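PDB 5FA9: peptide methionine sulfoxide reductase MsrA from Treponema denticola ATCC 35405, which probably repairs oxidised proteins by reducing both S- and R-methionine sulfoxide back to methionine, its MsrA and MsrB parts being fused in one chain. Local coordinates for residues Q242-L247 with A266-V271. The protein carries 2 engineered substitutions. Residues are numbered along the deposited sequence; the frame is centred on the assembly and turned at random.
Sequences QALQYL and AHLGHV
The hydroxyl OH of Tyr-246 is hydrogen-bonded to the hydroxyl of Tyr-284 on strand 283-286, which ties down the far end of a ring whose edge meets Val-271. Methyl CG1 of Val-271 lies near the ring plane, 3.9 Å from CD2 of Tyr-246 and 4.1 Å from CE2 of the same ring, and the two side chains run at about a right angle to each other. With chi1 at 51°, CG1 of Val-271 sits between its own backbone N and carbonyl carbon and is presented to the tyrosine. Deeper in the domain, Leu-244 and Leu-268 meet through single methyls, CD2 of Leu-244 lying 3.6 Å from CD1 of Leu-268. Leu-219 and Phe-220 of strand 218-221 touch Leu-268 and Leu-244, respectively.

No hydrogen bond joins segments 242-247 and 266-271, because strand 256-261 lies between them in the antiparallel sheet of the SelR (MsrB) domain and bonds to both. Opposite Val-259, Leu-268 and Gly-269 form a classic beta bulge, which fits with Leu-268 and Val-271, three residues apart, both pointing toward segment 242-247. At phi 161° and psi -141°, Gly-269 leaves no room for a CB beside the carbonyl O of Leu-268. Just beyond the segments, NE2 of His-270 makes a weak hydrogen bond with OD2 of Asp-249. Backbone pairing thus runs through strand 256-261, and the segments themselves touch through apolar groups alone.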
loop_
_atom_site.group_PDB
_atom_site.type_symbol
_atom_site.label_atom_id
_atom_site.label_comp_id
_atom_site.label_asym_id
_atom_site.label_seq_id
_atom_site.Cartn_x
_atom_site.Cartn_y
_atom_site.Cartn_z
ATOM N N GLN B 242 12.747 9.388 -13.891
ATOM C CA GLN B 242 13.746 10.357 -14.324
ATOM C C GLN B 242 13.491 10.848 -15.745
ATOM O O GLN B 242 14.331 11.529 -16.334
ATOM C CB GLN B 242 15.143 9.742 -14.232
ATOM C CG GLN B 242 15.424 9.048 -12.911
ATOM C CD GLN B 242 16.852 8.554 -12.807
ATOM O OE1 GLN B 242 17.551 8.429 -13.813
ATOM N NE2 GLN B 242 17.293 8.269 -11.588
ATOM N N ALA B 243 12.332 10.499 -16.292
ATOM C CA ALA B 243 12.026 10.801 -17.685
ATOM C C ALA B 243 11.312 12.138 -17.861
ATOM O O ALA B 243 11.597 12.880 -18.800
ATOM C CB ALA B 243 11.191 9.681 -18.289
ATOM N N LEU B 244 10.383 12.442 -16.960
ATOM C CA LEU B 244 9.510 13.598 -17.144
ATOM C C LEU B 244 9.663 14.678 -16.079
ATOM O O LEU B 244 10.121 14.419 -14.965
ATOM C CB LEU B 244 8.048 13.147 -17.182
ATOM C CG LEU B 244 7.701 12.007 -18.140
ATOM C CD1 LEU B 244 6.207 11.737 -18.120
ATOM C CD2 LEU B 244 8.173 12.327 -19.545
ATOM N N GLN B 245 9.274 15.894 -16.447
ATOM C CA GLN B 245 9.119 16.996 -15.507
ATOM C C GLN B 245 7.735 17.601 -15.696
ATOM O O GLN B 245 7.200 17.607 -16.805
ATOM C CB GLN B 245 10.204 18.058 -15.704
ATOM C CG GLN B 245 11.446 17.848 -14.853
ATOM C CD GLN B 245 12.532 18.867 -15.145
ATOM O OE1 GLN B 245 12.376 19.725 -16.014
ATOM N NE2 GLN B 245 13.637 18.780 -14.414
ATOM N N TYR B 246 7.151 18.108 -14.616
ATOM C CA TYR B 246 5.781 18.603 -14.669
ATOM C C TYR B 246 5.727 20.110 -14.454
ATOM O O TYR B 246 6.429 20.653 -13.601
ATOM C CB TYR B 246 4.916 17.890 -13.628
ATOM C CG TYR B 246 4.968 16.380 -13.725
ATOM C CD1 TYR B 246 5.922 15.653 -13.026
ATOM C CD2 TYR B 246 4.067 15.684 -14.519
ATOM C CE1 TYR B 246 5.976 14.275 -13.111
ATOM C CE2 TYR B 246 4.113 14.304 -14.612
ATOM C CZ TYR B 246 5.071 13.606 -13.906
ATOM O OH TYR B 246 5.122 12.233 -13.993
ATOM N N LEU B 247 4.888 20.781 -15.237
ATOM C CA LEU B 247 4.755 22.229 -15.146
ATOM C C LEU B 247 3.296 22.657 -15.103
ATOM O O LEU B 247 2.467 22.166 -15.870
ATOM C CB LEU B 247 5.457 22.910 -16.323
ATOM C CG LEU B 247 6.978 22.780 -16.399
ATOM C CD1 LEU B 247 7.506 23.420 -17.674
ATOM C CD2 LEU B 247 7.631 23.400 -15.174
ATOM N N ALA B 266 11.900 19.370 -23.990
ATOM C CA ALA B 266 10.922 19.438 -25.067
ATOM C C ALA B 266 9.507 19.185 -24.564
ATOM O O ALA B 266 9.288 18.358 -23.679
ATOM C CB ALA B 266 11.278 18.442 -26.162
ATOM N N HIS B 267 8.549 19.907 -25.137
ATOM C CA HIS B 267 7.142 19.722 -24.806
ATOM C C HIS B 267 6.637 18.381 -25.326
ATOM O O HIS B 267 6.869 18.026 -26.481
ATOM C CB HIS B 267 6.300 20.862 -25.382
ATOM C CG HIS B 267 4.824 20.627 -25.290
ATOM N ND1 HIS B 267 4.124 20.742 -24.110
ATOM C CD2 HIS B 267 3.918 20.283 -26.235
ATOM C CE1 HIS B 267 2.847 20.478 -24.330
ATOM N NE2 HIS B 267 2.696 20.197 -25.612
ATOM N N LEU B 268 5.946 17.640 -24.467
ATOM C CA LEU B 268 5.439 16.323 -24.831
ATOM C C LEU B 268 3.916 16.308 -24.883
ATOM O O LEU B 268 3.322 15.734 -25.797
ATOM C CB LEU B 268 5.941 15.269 -23.845
ATOM C CG LEU B 268 7.460 15.193 -23.679
ATOM C CD1 LEU B 268 7.830 14.134 -22.658
ATOM C CD2 LEU B 268 8.135 14.916 -25.014
ATOM N N GLY B 269 3.290 16.944 -23.899
ATOM C CA GLY B 269 1.842 17.001 -23.829
ATOM C C GLY B 269 1.353 17.363 -22.442
ATOM O O GLY B 269 1.951 18.197 -21.762
ATOM N N HIS B 270 0.262 16.733 -22.019
ATOM C CA HIS B 270 -0.315 17.006 -20.708
ATOM C C HIS B 270 -0.671 15.719 -19.973
ATOM O O HIS B 270 -0.903 14.682 -20.594
ATOM C CB HIS B 270 -1.559 17.887 -20.845
ATOM C CG HIS B 270 -1.328 19.142 -21.625
ATOM N ND1 HIS B 270 -1.311 19.169 -23.003
ATOM C CD2 HIS B 270 -1.104 20.415 -21.222
ATOM C CE1 HIS B 270 -1.086 20.404 -23.415
ATOM N NE2 HIS B 270 -0.957 21.180 -22.354
ATOM N N VAL B 271 -0.717 15.795 -18.647
ATOM C CA VAL B 271 -1.130 14.659 -17.833
ATOM C C VAL B 271 -2.433 14.975 -17.101
ATOM O O VAL B 271 -2.558 16.003 -16.435
ATOM C CB VAL B 271 -0.035 14.254 -16.815
ATOM C CG1 VAL B 271 0.449 15.460 -16.018
ATOM C CG2 VAL B 271 -0.539 13.150 -15.896
#